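Local coordinates for protein acetyltransferase, GNAT family (Streptococcus pneumoniae, PDB 2ATR) that probably transfers an acetyl group from acetyl-CoA to an acceptor not yet identified, as a member of the GNAT acetyltransferase family, at residues D14-Y19 and V53-R58; S41-Y45 and E90-F95; G84-K89 and F114-F120. All coordinates share one frame; numbering follows the deposited sequence.

From the N terminus, strand 2-7 leads into helix 12-20, and interaction 1 closes the first loop by laying 14-19 on strand 52-61. Inside that loop sits 41-45, which waits for 90-95 to complete interaction 2, so these two loops cross. Interaction 2 crosses interaction 3 as well, since 84-89 precedes 90-95 on helix 83-92 but pairs only later with 114-120. Interactions 1 and 3 follow in series. The sheet is thereby covered on opposite faces: helix 12-20 on one, helix 83-92 on the other, with helix 109-117 alongside the latter. Ile57, turned away from interaction 1, meets both Ala91 and Met88.

Interaction 1: D14-Y19 and V53-R58; sequences DVLHLY and VVGLIR
Val53, Leu18 and Leu56 bury most of this interface, and Leu18 CD1 touches both of the others: Val53 CG1 at 3.8 Å and, tighter than ordinary van der Waals contact, Leu56 CB at 3.4 Å. The second branch goes to the backbone instead: Leu18 CD2 rests 3.7 Å from Val54 C, at the Val54-Gly55 peptide. The strand carries a classic beta bulge at this peptide: two of its residues, Val54 and Gly55, stand opposite the single residue Ala47 of strand 43-49. Val53 and Leu56, three residues apart, therefore both point toward the helix.

Val53 is also held through its carbonyl. His17 NE2 donates to Val53 O at 2.8 Å and almost straight, 173° at the hydrogen; the oxygen lies in the imidazole plane, while the nitrogen is tilted from the carbonyl plane. With CG placed between the backbone N and the carbonyl carbon (chi1 71°), the ring drops to the strand beside Leu18, whose CG lies over one of its faces. The bond implies that NE2 carries a proton.

Leu56 reaches up at about a right angle to Val15 and to Tyr19. Its CD1 packs 3.7 Å from Val15 CG1, and its CD2 comes within 3.5 Å of Tyr19 OH. That hydroxyl is hydrogen-bonded to Asp71, which also forms a salt bridge with Arg58, so Asp71 of strand 66-74 ties helix and strand together through a polar cluster that borders the apolar layer. Helix 12-20 thus crosses strand 52-61 steeply; the axes of 14-19 and 53-58 run 74° apart and approach to 8.3 Å, as the first helix of the GNAT fold lies across its central sheet.

Interaction 2: S41-Y45 and E90-F95; sequences SLVIY and EALGNF
Tyr45 lies against the C-terminal part of helix 83-92, and this is the tight half of the contact. Glu90 CB stands over one face of its ring, 4.1 Å from the centroid, in a CH-pi contact. Over the same face, but toward the CD2 and CE2 side, comes the next residue of the helix: Tyr45 CE2 is 3.6 Å from Ala91 CA, and the Ala91 methyl packs by Tyr45 CD2. The ring gets there because CG is anti to the carbonyl carbon (chi1 -73°), and the helix backbone between Glu90 and Ala91 passes over its face. The same methyl touches Val43 CG1 at 4.0 Å. It thus lies against two side chains from alternate positions of one strand, and Ile57 of strand 52-61 adds to the floor beneath it.

This is the third helix of the GNAT fold leaning on the second strand, on the face of the sheet away from helix 12-20; strand 2-7 contributes Ile4 and Lys6 next to Tyr45.

Phe95 buries nearly as much as Tyr45, but its contacts are longer. Its ring turns an edge to Val43, with CE2 4.3 Å from Val43 CB, barely a touch. Beyond it, Phe95 CZ meets Leu42 CB at 3.9 Å, the two side chains slanting across each other. Val67 of strand 66-74 touches both Leu42 and Phe95 there.

The loose, solvent side is formed by Glu90 and Asn94, both exposed. Glu90 gives only the root of its side chain to the tyrosine; bent at chi2 (-58°), it carries the carboxylate away from the strand. Asn94 brings its amide end up to the tyrosine hydroxyl at the ring's edge.

Interaction 3: G84-K89 and F114-F120; sequences GSSLMK and FYRSMGF
Met88, a selenomethionine, pushes its methyl end into a pocket made by three side chains of 114-120: CE lies 3.5 Å from Phe120 CE2, 4.0 Å from Met118 CG and 4.1 Å from Tyr115 CD1. It meets the tyrosine at the ring edge and the Phe120 ring obliquely. Two bends, at chi2 and chi3 (-73° and -75°), curl the chain so that its end fits between them. Here the third and fourth helices of the GNAT fold pack side by side over the sheet, with Leu72 of strand 66-74 touching Met88, Phe114 and Tyr115 from below.

Near the start of helix 83-92, Phe114 closes the contact. Its CZ comes 3.7 Å from Gly84 C, an approach made easy because no CB intervenes, and Ser85 N sits at the ring edge. Gly84 ends a sequence of the Q/R-x-x-G-x-G/A type, which in GNAT enzymes usually binds the pyrophosphate of CoA; a similar role is likely here.

Met118, also selenomethionine, lies along the helix, SE 3.8 Å from Ser85 CA; the exposed Lys89 side chain crosses it at about a right angle, NZ 4.1 Å from Met118 SE. Helix 109-117 finishes just there in a Schellman motif: Gly119 takes positive phi, and Phe120 N reaches back to Tyr115 O at 2.9 Å.

Interaction 1: D14-Y19 and V53-R58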
loop_
_atom_site.group_PDB
_atom_site.type_symbol
_atom_site.label_atom_id
_atom_site.label_comp_id
_atom_site.label_asym_id
_atom_site.label_seq_id
_atom_site.Cartn_x
_atom_site.Cartn_y
_atom_site.Cartn_z
ATOM N N ASP A 14 1.411 15.785 5.963
ATOM C CA ASP A 14 0.004 15.359 6.064
ATOM C C ASP A 14 -0.141 13.849 6.304
ATOM O O ASP A 14 -1.198 13.381 6.739
ATOM C CB ASP A 14 -0.808 15.807 4.832
ATOM C CG ASP A 14 -0.614 17.328 4.500
ATOM O OD1 ASP A 14 -0.555 18.165 5.449
ATOM O OD2 ASP A 14 -0.490 17.677 3.289
ATOM N N VAL A 15 0.909 13.075 6.029
ATOM C CA VAL A 15 0.803 11.613 6.202
ATOM C C VAL A 15 1.814 10.992 7.170
ATOM O O VAL A 15 1.744 9.798 7.445
ATOM C CB VAL A 15 0.890 10.872 4.873
ATOM C CG1 VAL A 15 -0.355 11.222 4.007
ATOM C CG2 VAL A 15 2.217 11.214 4.171
ATOM N N LEU A 16 2.729 11.804 7.682
ATOM C CA LEU A 16 3.817 11.282 8.531
ATOM C C LEU A 16 3.285 10.569 9.745
ATOM O O LEU A 16 3.834 9.543 10.148
ATOM C CB LEU A 16 4.790 12.385 8.935
ATOM C CG LEU A 16 6.089 11.954 9.646
ATOM C CD1 LEU A 16 6.944 11.038 8.789
ATOM C CD2 LEU A 16 6.872 13.191 10.062
ATOM N N HIS A 17 2.202 11.079 10.321
ATOM C CA HIS A 17 1.525 10.375 11.425
ATOM C C HIS A 17 1.146 8.920 11.093
ATOM O O HIS A 17 1.149 8.047 11.953
ATOM C CB HIS A 17 0.301 11.179 11.942
ATOM C CG HIS A 17 -0.862 11.204 10.996
ATOM N ND1 HIS A 17 -0.840 11.929 9.830
ATOM C CD2 HIS A 17 -2.087 10.625 11.066
ATOM C CE1 HIS A 17 -1.982 11.747 9.190
ATOM N NE2 HIS A 17 -2.760 10.972 9.927
ATOM N N LEU A 18 0.805 8.645 9.836
ATOM C CA LEU A 18 0.471 7.259 9.449
ATOM C C LEU A 18 1.731 6.337 9.510
ATOM O O LEU A 18 1.685 5.253 10.051
ATOM C CB LEU A 18 -0.101 7.247 8.030
ATOM C CG LEU A 18 -1.443 7.942 7.761
ATOM C CD1 LEU A 18 -1.844 7.765 6.293
ATOM C CD2 LEU A 18 -2.467 7.390 8.653
ATOM N N TYR A 19 2.819 6.792 8.914
ATOM C CA TYR A 19 4.103 6.050 8.926
ATOM C C TYR A 19 4.653 5.924 10.360
ATOM O O TYR A 19 5.022 4.813 10.775
ATOM C CB TYR A 19 5.118 6.682 7.984
ATOM C CG TYR A 19 4.725 6.602 6.532
ATOM C CD1 TYR A 19 5.052 5.469 5.743
ATOM C CD2 TYR A 19 4.021 7.656 5.926
ATOM C CE1 TYR A 19 4.676 5.401 4.376
ATOM C CE2 TYR A 19 3.649 7.590 4.591
ATOM C CZ TYR A 19 3.975 6.455 3.817
ATOM O OH TYR A 19 3.590 6.440 2.500
ATOM N N VAL A 53 -6.988 12.228 8.409
ATOM C CA VAL A 53 -6.283 11.213 7.522
ATOM C C VAL A 53 -6.017 9.933 8.341
ATOM O O VAL A 53 -5.304 9.964 9.345
ATOM C CB VAL A 53 -4.980 11.781 6.920
ATOM C CG1 VAL A 53 -4.212 10.712 6.023
ATOM C CG2 VAL A 53 -5.273 13.061 6.118
ATOM N N VAL A 54 -6.699 8.851 8.005
ATOM C CA VAL A 54 -6.639 7.624 8.824
ATOM C C VAL A 54 -5.984 6.421 8.069
ATOM O O VAL A 54 -5.742 5.391 8.650
ATOM C CB VAL A 54 -7.999 7.290 9.588
ATOM C CG1 VAL A 54 -8.501 8.561 10.340
ATOM C CG2 VAL A 54 -9.159 6.716 8.701
ATOM N N GLY A 55 -5.693 6.581 6.782
ATOM C CA GLY A 55 -5.224 5.425 5.982
ATOM C C GLY A 55 -4.609 5.936 4.723
ATOM O O GLY A 55 -4.920 7.063 4.303
ATOM N N LEU A 56 -3.684 5.146 4.149
ATOM C CA LEU A 56 -3.013 5.498 2.913
ATOM C C LEU A 56 -2.721 4.203 2.116
ATOM O O LEU A 56 -2.474 3.154 2.707
ATOM C CB LEU A 56 -1.709 6.292 3.205
ATOM C CG LEU A 56 -0.661 6.597 2.121
ATOM C CD1 LEU A 56 0.145 7.878 2.450
ATOM C CD2 LEU A 56 0.297 5.361 1.933
ATOM N N ILE A 57 -2.797 4.290 0.801
ATOM C CA ILE A 57 -2.220 3.235 -0.091
ATOM C C ILE A 57 -1.342 3.952 -1.089
ATOM O O ILE A 57 -1.667 5.058 -1.513
ATOM C CB ILE A 57 -3.268 2.285 -0.754
ATOM C CG1 ILE A 57 -2.572 1.111 -1.571
ATOM C CG2 ILE A 57 -4.230 3.113 -1.652
ATOM C CD1 ILE A 57 -3.612 0.002 -2.007
ATOM N N ARG A 58 -0.188 3.365 -1.401
ATOM C CA ARG A 58 0.739 3.932 -2.338
ATOM C C ARG A 58 1.269 2.819 -3.267
ATOM O O ARG A 58 1.853 1.802 -2.840
ATOM C CB ARG A 58 1.915 4.594 -1.606
ATOM C CG ARG A 58 2.848 5.353 -2.461
ATOM C CD ARG A 58 3.774 6.240 -1.629
ATOM N NE ARG A 58 4.868 5.507 -0.973
ATOM C CZ ARG A 58 6.022 5.154 -1.531
ATOM N NH1 ARG A 58 6.274 5.319 -2.839
ATOM N NH2 ARG A 58 6.933 4.572 -0.778
#

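Interaction 2: S41-Y45 and E90-F95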
loop_
_atom_site.group_PDB
_atom_site.type_symbol
_atom_site.label_atom_id
_atom_site.label_comp_id
_atom_site.label_asym_id
_atom_site.label_seq_id
_atom_site.Cartn_x
_atom_site.Cartn_y
_atom_site.Cartn_z
ATOM N N SER A 41 5.511 8.141 -7.297
ATOM C CA SER A 41 4.659 6.988 -7.183
ATOM C C SER A 41 3.678 7.040 -8.339
ATOM O O SER A 41 3.541 8.069 -8.977
ATOM C CB SER A 41 3.906 7.010 -5.859
ATOM O OG SER A 41 4.851 7.074 -4.795
ATOM N N LEU A 42 3.009 5.924 -8.587
ATOM C CA LEU A 42 2.010 5.826 -9.648
ATOM C C LEU A 42 0.707 6.480 -9.169
ATOM O O LEU A 42 0.062 7.229 -9.913
ATOM C CB LEU A 42 1.742 4.359 -10.001
ATOM C CG LEU A 42 2.770 3.592 -10.831
ATOM C CD1 LEU A 42 2.428 2.111 -10.736
ATOM C CD2 LEU A 42 2.748 4.061 -12.318
ATOM N N VAL A 43 0.342 6.184 -7.933
ATOM C CA VAL A 43 -0.931 6.594 -7.379
ATOM C C VAL A 43 -0.889 6.577 -5.858
ATOM O O VAL A 43 -0.233 5.732 -5.263
ATOM C CB VAL A 43 -2.092 5.723 -7.907
ATOM C CG1 VAL A 43 -2.384 4.563 -7.002
ATOM C CG2 VAL A 43 -3.314 6.549 -8.136
ATOM N N ILE A 44 -1.595 7.521 -5.247
ATOM C CA ILE A 44 -1.875 7.500 -3.814
ATOM C C ILE A 44 -3.338 7.779 -3.526
ATOM O O ILE A 44 -3.891 8.726 -4.042
ATOM C CB ILE A 44 -0.989 8.505 -3.069
ATOM C CG1 ILE A 44 0.482 8.160 -3.237
ATOM C CG2 ILE A 44 -1.363 8.571 -1.611
ATOM C CD1 ILE A 44 1.389 9.311 -3.014
ATOM N N TYR A 45 -3.948 6.944 -2.700
ATOM C CA TYR A 45 -5.264 7.223 -2.136
ATOM C C TYR A 45 -5.168 7.385 -0.619
ATOM O O TYR A 45 -4.391 6.697 0.021
ATOM C CB TYR A 45 -6.255 6.103 -2.483
ATOM C CG TYR A 45 -6.708 6.075 -3.933
ATOM C CD1 TYR A 45 -7.993 6.434 -4.283
ATOM C CD2 TYR A 45 -5.850 5.689 -4.940
ATOM C CE1 TYR A 45 -8.397 6.417 -5.577
ATOM C CE2 TYR A 45 -6.243 5.670 -6.233
ATOM C CZ TYR A 45 -7.520 6.035 -6.556
ATOM O OH TYR A 45 -7.919 6.004 -7.860
ATOM N N GLU A 90 -9.969 0.731 -4.832
ATOM C CA GLU A 90 -9.796 1.999 -5.599
ATOM C C GLU A 90 -8.445 2.184 -6.286
ATOM O O GLU A 90 -8.388 2.599 -7.464
ATOM C CB GLU A 90 -10.080 3.246 -4.769
ATOM C CG GLU A 90 -11.500 3.301 -4.179
ATOM C CD GLU A 90 -12.599 3.231 -5.252
ATOM O OE1 GLU A 90 -12.419 3.820 -6.342
ATOM O OE2 GLU A 90 -13.635 2.563 -5.006
ATOM N N ALA A 91 -7.352 1.920 -5.561
ATOM C CA ALA A 91 -6.028 2.100 -6.180
ATOM C C ALA A 91 -5.815 1.099 -7.314
ATOM O O ALA A 91 -5.439 1.501 -8.404
ATOM C CB ALA A 91 -4.903 2.018 -5.149
ATOM N N LEU A 92 -6.101 -0.181 -7.083
ATOM C CA LEU A 92 -5.814 -1.214 -8.097
ATOM C C LEU A 92 -6.765 -1.138 -9.304
ATOM O O LEU A 92 -6.450 -1.676 -10.360
ATOM C CB LEU A 92 -5.857 -2.616 -7.491
ATOM C CG LEU A 92 -4.740 -2.938 -6.487
ATOM C CD1 LEU A 92 -5.011 -4.281 -5.923
ATOM C CD2 LEU A 92 -3.372 -2.826 -7.189
ATOM N N GLY A 93 -7.921 -0.479 -9.120
ATOM C CA GLY A 93 -8.882 -0.220 -10.191
ATOM C C GLY A 93 -8.283 0.534 -11.366
ATOM O O GLY A 93 -8.732 0.401 -12.533
ATOM N N ASN A 94 -7.249 1.316 -11.076
ATOM C CA ASN A 94 -6.504 2.004 -12.109
ATOM C C ASN A 94 -5.570 1.101 -12.895
ATOM O O ASN A 94 -5.031 1.516 -13.913
ATOM C CB ASN A 94 -5.707 3.144 -11.506
ATOM C CG ASN A 94 -6.580 4.101 -10.755
ATOM O OD1 ASN A 94 -6.672 4.052 -9.517
ATOM N ND2 ASN A 94 -7.279 4.943 -11.494
ATOM N N PHE A 95 -5.389 -0.139 -12.445
ATOM C CA PHE A 95 -4.286 -0.933 -12.976
ATOM C C PHE A 95 -4.701 -2.330 -13.274
ATOM O O PHE A 95 -3.870 -3.242 -13.208
ATOM C CB PHE A 95 -3.066 -0.873 -12.049
ATOM C CG PHE A 95 -2.457 0.498 -11.968
ATOM C CD1 PHE A 95 -1.700 0.998 -13.014
ATOM C CD2 PHE A 95 -2.678 1.320 -10.860
ATOM C CE1 PHE A 95 -1.207 2.264 -12.977
ATOM C CE2 PHE A 95 -2.150 2.584 -10.807
ATOM C CZ PHE A 95 -1.403 3.054 -11.861
#

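Interaction 3: G84-K89 and F114-F120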
loop_
_atom_site.group_PDB
_atom_site.type_symbol
_atom_site.label_atom_id
_atom_site.label_comp_id
_atom_site.label_asym_id
_atom_site.label_seq_id
_atom_site.Cartn_x
_atom_site.Cartn_y
_atom_site.Cartn_z
ATOM N N GLY A 84 -8.854 -0.964 4.561
ATOM C CA GLY A 84 -7.804 -1.559 3.723
ATOM C C GLY A 84 -8.387 -2.050 2.413
ATOM O O GLY A 84 -7.794 -1.805 1.409
ATOM N N SER A 85 -9.539 -2.723 2.422
ATOM C CA SER A 85 -10.199 -3.211 1.180
ATOM C C SER A 85 -10.550 -2.125 0.205
ATOM O O SER A 85 -10.339 -2.248 -1.003
ATOM C CB SER A 85 -11.532 -3.896 1.456
ATOM O OG SER A 85 -11.331 -5.145 2.028
ATOM N N SER A 86 -11.182 -1.088 0.749
ATOM C CA SER A 86 -11.551 0.075 -0.000
ATOM C C SER A 86 -10.359 0.692 -0.667
ATOM O O SER A 86 -10.419 0.962 -1.848
ATOM C CB SER A 86 -12.234 1.091 0.945
ATOM O OG SER A 86 -13.378 0.466 1.478
ATOM N N LEU A 87 -9.285 0.916 0.105
ATOM C CA LEU A 87 -8.028 1.501 -0.421
ATOM C C LEU A 87 -7.453 0.662 -1.619
ATOM O O LEU A 87 -7.144 1.201 -2.691
ATOM C CB LEU A 87 -7.001 1.630 0.694
ATOM C CG LEU A 87 -7.234 2.788 1.706
ATOM C CD1 LEU A 87 -6.187 2.651 2.843
ATOM C CD2 LEU A 87 -7.092 4.139 0.996
HETATM N N MSE A 88 -7.393 -0.642 -1.395
HETATM C CA MSE A 88 -6.944 -1.634 -2.379
HETATM C C MSE A 88 -7.820 -1.618 -3.654
HETATM O O MSE A 88 -7.321 -1.540 -4.782
HETATM C CB MSE A 88 -6.911 -3.035 -1.701
HETATM C CG MSE A 88 -5.640 -3.294 -0.793
HETATM SE SE MSE A 88 -4.064 -3.561 -1.678
HETATM C CE MSE A 88 -4.402 -5.258 -2.261
ATOM N N LYS A 89 -9.132 -1.681 -3.477
ATOM C CA LYS A 89 -10.057 -1.705 -4.639
ATOM C C LYS A 89 -10.007 -0.441 -5.471
ATOM O O LYS A 89 -9.914 -0.533 -6.710
ATOM C CB LYS A 89 -11.485 -2.086 -4.215
ATOM C CG LYS A 89 -11.584 -3.518 -3.662
ATOM C CD LYS A 89 -12.972 -3.803 -3.014
ATOM C CE LYS A 89 -13.024 -5.150 -2.365
ATOM N NZ LYS A 89 -12.540 -6.268 -3.263
ATOM N N PHE A 114 -5.863 -11.480 4.729
ATOM C CA PHE A 114 -6.367 -10.244 4.134
ATOM C C PHE A 114 -6.049 -10.084 2.616
ATOM O O PHE A 114 -6.950 -9.805 1.822
ATOM C CB PHE A 114 -5.957 -8.989 4.904
ATOM C CG PHE A 114 -6.191 -7.700 4.108
ATOM C CD1 PHE A 114 -7.478 -7.173 3.988
ATOM C CD2 PHE A 114 -5.143 -7.041 3.460
ATOM C CE1 PHE A 114 -7.713 -5.994 3.239
ATOM C CE2 PHE A 114 -5.385 -5.895 2.703
ATOM C CZ PHE A 114 -6.681 -5.382 2.606
ATOM N N TYR A 115 -4.794 -10.266 2.230
ATOM C CA TYR A 115 -4.413 -10.160 0.805
ATOM C C TYR A 115 -5.052 -11.261 -0.079
ATOM O O TYR A 115 -5.429 -11.003 -1.229
ATOM C CB TYR A 115 -2.898 -10.106 0.657
ATOM C CG TYR A 115 -2.333 -8.818 1.190
ATOM C CD1 TYR A 115 -2.744 -7.562 0.637
ATOM C CD2 TYR A 115 -1.458 -8.818 2.296
ATOM C CE1 TYR A 115 -2.228 -6.347 1.150
ATOM C CE2 TYR A 115 -0.970 -7.603 2.857
ATOM C CZ TYR A 115 -1.346 -6.391 2.272
ATOM O OH TYR A 115 -0.865 -5.219 2.817
ATOM N N ARG A 116 -5.199 -12.459 0.470
ATOM C CA ARG A 116 -5.949 -13.507 -0.243
ATOM C C ARG A 116 -7.386 -13.078 -0.443
ATOM O O ARG A 116 -7.927 -13.277 -1.539
ATOM C CB ARG A 116 -5.841 -14.844 0.463
ATOM C CG ARG A 116 -4.544 -15.625 0.202
ATOM C CD ARG A 116 -4.682 -17.116 0.733
ATOM N NE ARG A 116 -3.538 -17.954 0.330
ATOM C CZ ARG A 116 -2.717 -18.588 1.169
ATOM N NH1 ARG A 116 -2.887 -18.518 2.502
ATOM N NH2 ARG A 116 -1.716 -19.304 0.688
ATOM N N SER A 117 -7.981 -12.379 0.538
ATOM C CA SER A 117 -9.383 -11.906 0.376
ATOM C C SER A 117 -9.415 -10.851 -0.697
ATOM O O SER A 117 -10.462 -10.596 -1.306
ATOM C CB SER A 117 -9.995 -11.365 1.696
ATOM O OG SER A 117 -9.481 -10.061 1.947
HETATM N N MSE A 118 -8.257 -10.252 -0.977
HETATM C CA MSE A 118 -8.167 -9.255 -2.038
HETATM C C MSE A 118 -7.815 -9.917 -3.371
HETATM O O MSE A 118 -7.737 -9.240 -4.349
HETATM C CB MSE A 118 -7.152 -8.141 -1.709
HETATM C CG MSE A 118 -7.558 -7.121 -0.637
HETATM SE SE MSE A 118 -9.185 -6.292 -0.871
HETATM C CE MSE A 118 -10.086 -7.167 0.247
ATOM N N GLY A 119 -7.628 -11.244 -3.414
ATOM C CA GLY A 119 -7.341 -11.906 -4.713
ATOM C C GLY A 119 -5.848 -12.156 -4.973
ATOM O O GLY A 119 -5.455 -12.498 -6.092
ATOM N N PHE A 120 -5.011 -11.949 -3.955
ATOM C CA PHE A 120 -3.551 -12.179 -4.023
ATOM C C PHE A 120 -3.234 -13.565 -3.466
ATOM O O PHE A 120 -3.968 -14.039 -2.585
ATOM C CB PHE A 120 -2.777 -11.116 -3.208
ATOM C CG PHE A 120 -2.651 -9.779 -3.902
ATOM C CD1 PHE A 120 -1.415 -9.388 -4.466
ATOM C CD2 PHE A 120 -3.774 -8.895 -4.007
ATOM C CE1 PHE A 120 -1.278 -8.155 -5.119
ATOM C CE2 PHE A 120 -3.664 -7.675 -4.697
ATOM C CZ PHE A 120 -2.394 -7.280 -5.229
#